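Local coordinates for peptidoglycan-recognition protein (Apis mellifera, PDB 5XZ3) that probably recognises bacterial peptidoglycan as a PGRP-SA of the honeybee innate immune system, with a fold related to N-acetylmuramoyl-L-alanine amidases, at residues D4-I10 and K126-C130. Residues are numbered along the deposited sequence; the frame is centred on the assembly and turned at random.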
ATOM      1  N   ASP A   4      -2.283   8.269 -16.818  1.00 55.35           N
ATOM      2  CA  ASP A   4      -3.058   7.726 -15.709  1.00 55.03           C
ATOM      3  C   ASP A   4      -2.628   6.308 -15.316  1.00 53.57           C
ATOM      4  O   ASP A   4      -2.872   5.888 -14.179  1.00 51.91           O
ATOM      5  CB  ASP A   4      -4.553   7.723 -16.065  1.00 57.24           C
ATOM      6  CG  ASP A   4      -5.049   9.075 -16.577  1.00 59.17           C
ATOM      7  OD1 ASP A   4      -4.471  10.124 -16.208  1.00 60.16           O
ATOM      8  OD2 ASP A   4      -6.030   9.084 -17.351  1.00 60.15           O
ATOM      9  N   GLU A   5      -1.990   5.588 -16.244  1.00 52.39           N
ATOM     10  CA  GLU A   5      -1.758   4.135 -16.110  1.00 51.69           C
ATOM     11  C   GLU A   5      -0.286   3.704 -15.970  1.00 50.78           C
ATOM     12  O   GLU A   5       0.011   2.501 -15.885  1.00 48.38           O
ATOM     13  CB  GLU A   5      -2.409   3.377 -17.280  1.00 52.82           C
ATOM     14  CG  GLU A   5      -3.938   3.353 -17.287  1.00 53.02           C
ATOM     15  CD  GLU A   5      -4.527   2.809 -18.586  1.00 55.39           C
ATOM     16  OE1 GLU A   5      -3.863   1.981 -19.255  1.00 55.59           O
ATOM     17  OE2 GLU A   5      -5.664   3.210 -18.947  1.00 56.29           O
ATOM     18  N   ASN A   6       0.628   4.672 -15.962  1.00 50.91           N
ATOM     19  CA  ASN A   6       2.056   4.381 -15.807  1.00 51.45           C
ATOM     20  C   ASN A   6       2.588   4.972 -14.503  1.00 51.11           C
ATOM     21  O   ASN A   6       2.493   6.186 -14.263  1.00 50.84           O
ATOM     22  CB  ASN A   6       2.862   4.863 -17.026  1.00 53.75           C
ATOM     23  CG  ASN A   6       4.359   4.687 -16.854  1.00 54.26           C
ATOM     24  OD1 ASN A   6       5.010   5.454 -16.140  1.00 53.76           O
ATOM     25  ND2 ASN A   6       4.917   3.681 -17.524  1.00 55.40           N
ATOM     26  N   CYS A   7       3.166   4.096 -13.686  1.00 48.61           N
ATOM     27  CA  CYS A   7       3.728   4.496 -12.408  1.00 48.41           C
ATOM     28  C   CYS A   7       5.262   4.405 -12.336  1.00 46.99           C
ATOM     29  O   CYS A   7       5.808   3.842 -11.391  1.00 43.75           O
ATOM     30  CB  CYS A   7       3.066   3.713 -11.275  1.00 49.11           C
ATOM     31  SG  CYS A   7       1.344   4.171 -10.964  1.00 52.56           S
ATOM     32  N   SER A   8       5.949   4.997 -13.319  1.00 47.35           N
ATOM     33  CA  SER A   8       7.422   5.221 -13.252  1.00 47.67           C
ATOM     34  C   SER A   8       7.802   6.106 -12.061  1.00 47.48           C
ATOM     35  O   SER A   8       8.954   6.113 -11.605  1.00 48.15           O
ATOM     36  CB  SER A   8       7.929   5.889 -14.531  1.00 50.33           C
ATOM     37  OG  SER A   8       7.443   5.248 -15.693  1.00 52.67           O
ATOM     38  N   GLU A   9       6.804   6.850 -11.590  1.00 47.05           N
ATOM     39  CA  GLU A   9       6.829   7.726 -10.414  1.00 47.63           C
ATOM     40  C   GLU A   9       7.065   7.036  -9.058  1.00 44.35           C
ATOM     41  O   GLU A   9       7.431   7.702  -8.082  1.00 44.02           O
ATOM     42  CB  GLU A   9       5.506   8.514 -10.363  1.00 50.33           C
ATOM     43  CG  GLU A   9       4.382   7.856 -11.163  1.00 52.54           C
ATOM     44  CD  GLU A   9       3.060   8.587 -11.070  1.00 55.70           C
ATOM     45  OE1 GLU A   9       3.005   9.777 -11.454  1.00 59.58           O
ATOM     46  OE2 GLU A   9       2.067   7.962 -10.633  1.00 56.75           O
ATOM     47  N   ILE A  10       6.832   5.723  -8.997  1.00 41.13           N
ATOM     48  CA  ILE A  10       7.057   4.943  -7.776  1.00 36.52           C
ATOM     49  C   ILE A  10       8.510   5.119  -7.305  1.00 34.94           C
ATOM     50  O   ILE A  10       9.455   4.892  -8.055  1.00 34.48           O
ATOM     51  CB  ILE A  10       6.746   3.434  -7.959  1.00 35.35           C
ATOM     52  CG1 ILE A  10       5.263   3.193  -8.278  1.00 34.88           C
ATOM     53  CG2 ILE A  10       7.114   2.651  -6.699  1.00 35.20           C
ATOM     54  CD1 ILE A  10       4.962   1.821  -8.858  1.00 33.91           C
ATOM     55  N   LYS A 126      -4.152   5.749  -8.914  1.00 30.58           N
ATOM     56  CA  LYS A 126      -3.275   5.592 -10.079  1.00 32.15           C
ATOM     57  C   LYS A 126      -2.447   4.310  -9.973  1.00 30.17           C
ATOM     58  O   LYS A 126      -2.221   3.632 -10.984  1.00 29.55           O
ATOM     59  CB  LYS A 126      -2.355   6.802 -10.279  1.00 35.00           C
ATOM     60  CG  LYS A 126      -3.029   8.020 -10.899  1.00 39.59           C
ATOM     61  CD  LYS A 126      -2.016   9.155 -11.069  1.00 41.43           C
ATOM     62  CE  LYS A 126      -2.632  10.532 -10.842  1.00 44.13           C
ATOM     63  NZ  LYS A 126      -1.641  11.629 -11.067  1.00 45.92           N
ATOM     64  N   LEU A 127      -2.029   3.965  -8.752  1.00 28.22           N
ATOM     65  CA  LEU A 127      -1.252   2.764  -8.546  1.00 27.48           C
ATOM     66  C   LEU A 127      -2.062   1.519  -8.924  1.00 26.59           C
ATOM     67  O   LEU A 127      -1.527   0.582  -9.521  1.00 26.70           O
ATOM     68  CB  LEU A 127      -0.772   2.679  -7.103  1.00 26.87           C
ATOM     69  CG  LEU A 127       0.123   1.508  -6.722  1.00 26.34           C
ATOM     70  CD1 LEU A 127       1.453   1.495  -7.456  1.00 26.50           C
ATOM     71  CD2 LEU A 127       0.340   1.528  -5.212  1.00 25.66           C
ATOM     72  N   ILE A 128      -3.344   1.528  -8.571  1.00 25.33           N
ATOM     73  CA  ILE A 128      -4.245   0.427  -8.876  1.00 25.58           C
ATOM     74  C   ILE A 128      -4.390   0.274 -10.400  1.00 26.38           C
ATOM     75  O   ILE A 128      -4.217  -0.834 -10.945  1.00 25.33           O
ATOM     76  CB  ILE A 128      -5.602   0.581  -8.141  1.00 25.18           C
ATOM     77  CG1 ILE A 128      -5.392   0.322  -6.635  1.00 25.57           C
ATOM     78  CG2 ILE A 128      -6.638  -0.402  -8.695  1.00 25.66           C
ATOM     79  CD1 ILE A 128      -6.468   0.899  -5.730  1.00 25.61           C
ATOM     80  N   LEU A 129      -4.648   1.386 -11.079  1.00 26.59           N
ATOM     81  CA  LEU A 129      -4.730   1.388 -12.546  1.00 28.00           C
ATOM     82  C   LEU A 129      -3.440   0.902 -13.219  1.00 28.52           C
ATOM     83  O   LEU A 129      -3.506   0.120 -14.158  1.00 28.52           O
ATOM     84  CB  LEU A 129      -5.159   2.772 -13.067  1.00 29.44           C
ATOM     85  CG  LEU A 129      -6.575   3.273 -12.666  1.00 30.19           C
ATOM     86  CD1 LEU A 129      -6.805   4.679 -13.214  1.00 31.68           C
ATOM     87  CD2 LEU A 129      -7.704   2.353 -13.126  1.00 31.27           C
ATOM     88  N   CYS A 130      -2.284   1.357 -12.730  1.00 28.70           N
ATOM     89  CA  CYS A 130      -0.981   0.864 -13.196  1.00 30.34           C
ATOM     90  C   CYS A 130      -0.846  -0.651 -13.102  1.00 27.94           C
ATOM     91  O   CYS A 130      -0.432  -1.297 -14.071  1.00 27.74           O
ATOM     92  CB  CYS A 130       0.159   1.517 -12.421  1.00 34.01           C
ATOM     93  SG  CYS A 130       1.765   0.792 -12.824  1.00 45.59           S
TER
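Cys7 turns its sulfur to the side of its own backbone N (chi1 -70°), while Cys130 swings SG away from its N (chi1 173°), and the two thiol side chains slip past each other instead of joining. Cys7 SG comes to 3.3 Å from Cys130 CB, unusually short and somewhat doubtful in its exact value, and Cys130 SG in turn sits 3.6 Å from Cys7 CB. The sulfurs, Cys7 SG and Cys130 SG, are 3.9 Å apart, so no disulfide exists in this model. Cys7 SG also lies over the helix backbone, near the carbonyl O of Lys126 and the CA of Leu127.

Just before Cys7, the end of helix 2-5 packs on helix 118-133. The carbonyl O of Glu5 receives a CA-H...O contact from Cys130 CA, 3.3 Å away with 149° at the hydrogen, and Asp4 O rests against the aliphatic Lys126 CG and Leu129 CB, buried with no polar partner in the model. No conventional hydrogen bond crosses between 4-10 and 126-130; a hydrogen bond between Glu5 OE1 and Ser133 OG joins the two helices.

In the PGRP fold, an amidase-like domain built on a central mixed sheet, this N-terminal segment runs across the outside of helix 118-133. Its path bends at an Asx turn: Asn6 OD1 accepts a hydrogen bond from Ser8 N at 3.0 Å, the donor well above the carbonyl plane, and a type I beta turn from Cys7 to Ile10 overlaps it. That brings Ile10 CD1 to 3.8 Å from Leu127 CD1, the two side chains crossing at about a right angle, with Phe74 and Ile82 of the sheet touching both. Near the surface, Glu9 OE1 stays 5.0 Å from Lys126 NZ, where opposite charges may attract weakly.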